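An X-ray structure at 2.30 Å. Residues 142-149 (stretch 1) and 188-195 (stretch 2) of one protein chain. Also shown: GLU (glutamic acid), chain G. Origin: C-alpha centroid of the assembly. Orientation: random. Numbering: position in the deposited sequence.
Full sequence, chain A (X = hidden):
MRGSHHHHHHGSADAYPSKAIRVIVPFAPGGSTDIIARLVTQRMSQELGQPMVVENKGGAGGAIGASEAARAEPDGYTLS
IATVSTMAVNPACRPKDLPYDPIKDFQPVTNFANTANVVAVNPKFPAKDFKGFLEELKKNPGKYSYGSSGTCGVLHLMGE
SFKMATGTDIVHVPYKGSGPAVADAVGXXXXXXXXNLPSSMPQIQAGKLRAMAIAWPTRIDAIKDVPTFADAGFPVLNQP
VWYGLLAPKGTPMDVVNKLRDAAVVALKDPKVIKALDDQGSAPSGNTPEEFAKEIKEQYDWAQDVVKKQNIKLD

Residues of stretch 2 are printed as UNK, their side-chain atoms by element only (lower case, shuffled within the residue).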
ATOM      1  N   GLY A 142     -20.333  14.227  -8.533  1.00 18.87           N
ATOM      2  CA  GLY A 142     -19.368  15.290  -8.722  1.00 18.54           C
ATOM      3  C   GLY A 142     -19.157  16.176  -7.513  1.00 18.60           C
ATOM      4  O   GLY A 142     -18.283  17.057  -7.544  1.00 19.33           O
ATOM      5  N   LYS A 143     -19.926  15.962  -6.449  1.00 18.04           N
ATOM      6  CA  LYS A 143     -19.926  16.872  -5.292  1.00 17.92           C
ATOM      7  C   LYS A 143     -19.019  16.467  -4.135  1.00 17.60           C
ATOM      8  O   LYS A 143     -18.574  17.315  -3.337  1.00 17.54           O
ATOM      9  CB  LYS A 143     -21.345  17.040  -4.774  1.00 18.56           C
ATOM     10  CG  LYS A 143     -22.183  17.905  -5.728  1.00 21.00           C
ATOM     11  CD  LYS A 143     -23.632  17.913  -5.378  1.00 22.42           C
ATOM     12  CE  LYS A 143     -23.968  19.170  -4.660  1.00 23.63           C
ATOM     13  NZ  LYS A 143     -25.456  19.239  -4.633  1.00 25.45           N
ATOM     14  N   TYR A 144     -18.746  15.175  -4.020  1.00 17.17           N
ATOM     15  CA  TYR A 144     -17.856  14.697  -2.963  1.00 16.40           C
ATOM     16  C   TYR A 144     -16.480  14.502  -3.573  1.00 16.50           C
ATOM     17  O   TYR A 144     -16.345  14.223  -4.783  1.00 16.92           O
ATOM     18  CB  TYR A 144     -18.366  13.367  -2.373  1.00 15.74           C
ATOM     19  CG  TYR A 144     -19.535  13.541  -1.409  1.00 14.63           C
ATOM     20  CD1 TYR A 144     -19.303  13.897  -0.082  1.00 13.91           C
ATOM     21  CD2 TYR A 144     -20.859  13.371  -1.823  1.00 12.95           C
ATOM     22  CE1 TYR A 144     -20.340  14.070   0.819  1.00 12.46           C
ATOM     23  CE2 TYR A 144     -21.909  13.557  -0.932  1.00 11.09           C
ATOM     24  CZ  TYR A 144     -21.637  13.894   0.396  1.00 12.59           C
ATOM     25  OH  TYR A 144     -22.629  14.054   1.349  1.00 13.10           O
ATOM     26  N   SER A 145     -15.469  14.623  -2.732  1.00 15.82           N
ATOM     27  CA  SER A 145     -14.118  14.329  -3.148  1.00 15.96           C
ATOM     28  C   SER A 145     -13.451  13.291  -2.234  1.00 15.09           C
ATOM     29  O   SER A 145     -13.856  13.062  -1.078  1.00 14.89           O
ATOM     30  CB  SER A 145     -13.311  15.614  -3.148  1.00 16.78           C
ATOM     31  OG  SER A 145     -13.181  16.026  -1.799  1.00 20.90           O
ATOM     32  N   TYR A 146     -12.421  12.665  -2.780  1.00 13.80           N
ATOM     33  CA  TYR A 146     -11.716  11.613  -2.094  1.00 12.86           C
ATOM     34  C   TYR A 146     -10.239  11.857  -2.247  1.00 12.60           C
ATOM     35  O   TYR A 146      -9.796  12.398  -3.268  1.00 13.59           O
ATOM     36  CB  TYR A 146     -12.105  10.236  -2.651  1.00 12.21           C
ATOM     37  CG  TYR A 146     -11.501   9.807  -3.994  1.00 12.61           C
ATOM     38  CD1 TYR A 146     -10.281   9.083  -4.054  1.00 12.92           C
ATOM     39  CD2 TYR A 146     -12.176  10.057  -5.196  1.00 11.03           C
ATOM     40  CE1 TYR A 146      -9.748   8.647  -5.288  1.00 11.69           C
ATOM     41  CE2 TYR A 146     -11.656   9.629  -6.427  1.00 11.53           C
ATOM     42  CZ  TYR A 146     -10.449   8.910  -6.467  1.00 12.48           C
ATOM     43  OH  TYR A 146      -9.968   8.476  -7.702  1.00 13.04           O
ATOM     44  N   GLY A 147      -9.499  11.441  -1.230  1.00 11.82           N
ATOM     45  CA  GLY A 147      -8.072  11.519  -1.202  1.00 10.52           C
ATOM     46  C   GLY A 147      -7.456  10.179  -1.526  1.00 11.07           C
ATOM     47  O   GLY A 147      -8.049   9.118  -1.286  1.00  9.89           O
ATOM     48  N   SER A 148      -6.262  10.265  -2.122  1.00 11.45           N
ATOM     49  CA  SER A 148      -5.404   9.140  -2.417  1.00 11.78           C
ATOM     50  C   SER A 148      -3.953   9.455  -1.980  1.00 12.22           C
ATOM     51  O   SER A 148      -3.621  10.565  -1.504  1.00 11.27           O
ATOM     52  CB  SER A 148      -5.461   8.830  -3.913  1.00 11.87           C
ATOM     53  OG  SER A 148      -4.652   9.745  -4.657  1.00 13.18           O
ATOM     54  N   SER A 149      -3.092   8.457  -2.146  1.00 13.06           N
ATOM     55  CA  SER A 149      -1.662   8.577  -1.841  1.00 13.15           C
ATOM     56  C   SER A 149      -0.851   9.018  -3.054  1.00 13.19           C
ATOM     57  O   SER A 149       0.361   9.033  -2.974  1.00 13.59           O
ATOM     58  CB  SER A 149      -1.118   7.222  -1.388  1.00 13.27           C
ATOM     59  OG  SER A 149      -1.224   6.273  -2.464  1.00 13.38           O
ATOM     60  N   UNK A 188     -12.029  16.826   7.373  1.00 17.99           N
ATOM     61  CA  UNK A 188     -13.190  17.159   6.575  1.00 17.42           C
ATOM     62  C   UNK A 188     -12.848  17.926   5.308  1.00 17.72           C
ATOM     63  O   UNK A 188     -13.751  18.325   4.564  1.00 17.78           O
ATOM     64  N   UNK A 189     -11.559  18.129   5.030  1.00 17.17           N
ATOM     65  CA  UNK A 189     -11.180  18.846   3.793  1.00 17.21           C
ATOM     66  C   UNK A 189     -11.463  17.949   2.567  1.00 15.95           C
ATOM     67  O   UNK A 189     -11.634  18.439   1.457  1.00 14.94           O
ATOM     68  c   UNK A 189      -9.472  20.489   4.828  1.00 21.08           C
ATOM     69  o   UNK A 189      -9.147  18.791   6.497  1.00 30.18           O
ATOM     70  n   UNK A 189      -9.373  20.899   7.227  1.00 27.86           N
ATOM     71  c   UNK A 189      -9.718  19.337   3.829  1.00 17.78           C
ATOM     72  c   UNK A 189      -9.313  19.989   6.265  1.00 26.40           C
ATOM     73  N   UNK A 190     -11.526  16.631   2.796  1.00 15.14           N
ATOM     74  CA  UNK A 190     -12.042  15.658   1.801  1.00 13.97           C
ATOM     75  C   UNK A 190     -13.057  14.846   2.616  1.00 13.93           C
ATOM     76  O   UNK A 190     -12.864  14.659   3.810  1.00 13.61           O
ATOM     77  c   UNK A 190     -10.063  14.130   2.297  1.00 12.94           C
ATOM     78  c   UNK A 190      -8.916  13.227   1.882  1.00 13.00           C
ATOM     79  c   UNK A 190     -10.905  14.757   1.179  1.00 14.06           C
ATOM     80  c   UNK A 190     -10.031  15.567   0.207  1.00 13.17           C
ATOM     81  N   UNK A 191     -14.144  14.409   1.987  1.00 13.90           N
ATOM     82  CA  UNK A 191     -15.201  13.668   2.688  1.00 14.44           C
ATOM     83  C   UNK A 191     -14.853  12.152   2.741  1.00 14.12           C
ATOM     84  O   UNK A 191     -15.166  11.456   3.710  1.00 13.96           O
ATOM     85  c   UNK A 191     -16.582  13.939   2.020  1.00 14.87           C
ATOM     86  o   UNK A 191     -15.759  16.026  -0.158  1.00 13.03           O
ATOM     87  c   UNK A 191     -17.058  15.478   1.922  1.00 17.57           C
ATOM     88  o   UNK A 191     -16.225  17.693   1.232  1.00 23.34           O
ATOM     89  c   UNK A 191     -16.273  16.448   0.920  1.00 19.38           C
ATOM     90  N   UNK A 192     -14.186  11.675   1.686  1.00 13.44           N
ATOM     91  CA  UNK A 192     -13.854  10.268   1.489  1.00 12.08           C
ATOM     92  C   UNK A 192     -12.339  10.093   1.445  1.00 11.84           C
ATOM     93  O   UNK A 192     -11.589  11.029   1.103  1.00 11.78           O
ATOM     94  c   UNK A 192     -14.451   9.738   0.157  1.00 11.80           C
ATOM     95  c   UNK A 192     -16.984  10.505   0.333  1.00  9.49           C
ATOM     96  c   UNK A 192     -15.942   9.387  -0.041  1.00 11.95           C
ATOM     97  c   UNK A 192     -16.168   8.895  -1.467  1.00 10.50           C
ATOM     98  N   UNK A 193     -11.897   8.889   1.784  1.00 11.33           N
ATOM     99  CA  UNK A 193     -10.518   8.498   1.579  1.00 11.15           C
ATOM    100  C   UNK A 193     -10.498   7.072   1.114  1.00 11.86           C
ATOM    101  O   UNK A 193     -11.238   6.233   1.624  1.00 12.67           O
ATOM    102  c   UNK A 193      -8.135   8.558   2.486  1.00 10.40           C
ATOM    103  c   UNK A 193      -9.634   8.698   2.837  1.00 11.56           C
ATOM    104  c   UNK A 193      -7.189   8.703   3.619  1.00  9.42           C
ATOM    105  c   UNK A 193     -10.098   7.813   4.036  1.00 12.37           C
ATOM    106  N   UNK A 194      -9.677   6.804   0.101  1.00 11.74           N
ATOM    107  CA  UNK A 194      -9.333   5.429  -0.245  1.00 10.55           C
ATOM    108  C   UNK A 194      -7.957   5.187   0.324  1.00 11.18           C
ATOM    109  O   UNK A 194      -7.021   5.907  -0.012  1.00 11.64           O
ATOM    110  c   UNK A 194     -11.428   6.400  -2.620  1.00  8.31           C
ATOM    111  c   UNK A 194      -9.357   5.249  -1.755  1.00  9.96           C
ATOM    112  c   UNK A 194     -12.764   6.379  -3.129  1.00  6.90           C
ATOM    113  c   UNK A 194     -13.376   5.179  -3.350  1.00  7.85           C
ATOM    114  c   UNK A 194     -12.686   3.973  -3.070  1.00  8.68           C
ATOM    115  c   UNK A 194     -11.389   3.993  -2.562  1.00  7.42           C
ATOM    116  c   UNK A 194     -10.746   5.217  -2.328  1.00  8.23           C
ATOM    117  N   UNK A 195      -7.840   4.216   1.227  1.00 11.32           N
ATOM    118  CA  UNK A 195      -6.579   3.949   1.880  1.00 11.26           C
ATOM    119  C   UNK A 195      -6.249   2.460   1.993  1.00 11.71           C
ATOM    120  O   UNK A 195      -7.100   1.579   1.742  1.00 10.95           O
ATOM    121  c   UNK A 195      -5.146   4.831   3.786  1.00 12.49           C
ATOM    122  o   UNK A 195      -4.997   5.192   4.974  1.00 12.67           O
ATOM    123  c   UNK A 195      -6.556   4.584   3.277  1.00 11.29           C
ATOM    124  o   UNK A 195      -4.182   4.663   2.997  1.00 14.48           O
TER
HETATM  125  N   GLU G1055      -0.610   3.797  -1.764  1.00 11.71           N
HETATM  126  CA  GLU G1055       0.595   3.106  -1.267  1.00 11.29           C
HETATM  127  C   GLU G1055       0.576   1.622  -1.593  1.00 12.00           C
HETATM  128  O   GLU G1055       0.547   0.724  -0.745  1.00 12.47           O
HETATM  129  CB  GLU G1055       0.819   3.401   0.213  1.00 11.17           C
HETATM  130  CG  GLU G1055       0.622   4.892   0.544  1.00  8.76           C
HETATM  131  CD  GLU G1055       1.454   5.380   1.693  1.00  9.91           C
HETATM  132  OE1 GLU G1055       2.218   4.551   2.230  1.00 10.90           O
HETATM  133  OE2 GLU G1055       1.373   6.609   2.054  1.00 10.40           O
HETATM  134  OXT GLU G1055       0.651   1.287  -2.787  1.00 12.13           O
HETATM  135  O   HOH W   1     -17.483  18.624  -1.461  1.00 21.53           O

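Position 188 has no side-chain atoms. Its phi is positive, at 92°, where a CB would be jammed against the carbonyl O of the residue before. It is the first residue to leave the helical conformation after a helix, and it does not touch stretch 1. This is Gly-188.

Position 189 carries three carbons, the third bearing one oxygen and one nitrogen. That is a side-chain amide on a two-carbon arm. Its end leads away from stretch 1 into an exposed site. This is Gln-189.

Position 190 has four carbons, forked at the first, with one arm two carbons long. The end of that arm packs against Gly-147. This is Ile-190. Its CD1 lies 3.6 Å from CA of Gly-147. An ideal CB on Gly-147 would sit 2.5 Å from CD1 of Ile-190, a clash, so the bare glycine makes room for this arm.

Position 191 has three carbons, the third carrying two oxygens: a carboxylate on a two-carbon arm. One oxygen reaches the backbone N and the OG of Ser-145, and the second carbon meets the edge of the Tyr-144 ring. This is Glu-191. Its OE1 accepts from Ser-145 N at 2.9 Å and from Ser-145 OG at 3.1 Å. Its CG lies 3.4 Å from CD1 of Tyr-144. Water 1 donates to Lys-143 O at 2.5 Å and weakly to Glu-191 OE2 at 3.1 Å.

Position 192 has four carbons, forked at the second. Its CB lies 3.7 Å from CB of Tyr-146, on the same face of the sheet. This is Leu-192. Its CD1 also reaches CD1 of Tyr-144 at 4.1 Å.

Position 193 has four carbons, forked at the first, with one two-carbon arm. It points to the other face of the sheet from Tyr-146. The first carbon of the longer arm comes near the carbonyl O of Gly-147. This is Ile-193. Its CG1 lies 3.8 Å from Gly-147 O.

Position 194 has one carbon and then a six-carbon ring with no oxygen. The edge of this ring points at the face of the Tyr-146 ring, with the planes at 75°. This is Phe-194.

Position 195 has two carbons, the second carrying two oxygens. It makes no contact with stretch 1. This is Asp-195, whose carboxylate is hydrogen-bonded outside the two stretches.

The contact is a parallel strand pairing. Leu-192 N donates to Ser-145 O at 3.1 Å, Gly-147 N to Leu-192 O at 3.2 Å, and Phe-194 N to Gly-147 O at 3.2 Å. The Glu-191 carboxylate takes up Ser-145 N just before this ladder. Apolar contacts from Tyr-146 to Leu-192 and Phe-194 reinforce the pairing.

Stretch 2, residues 188-195: GQIELIFD
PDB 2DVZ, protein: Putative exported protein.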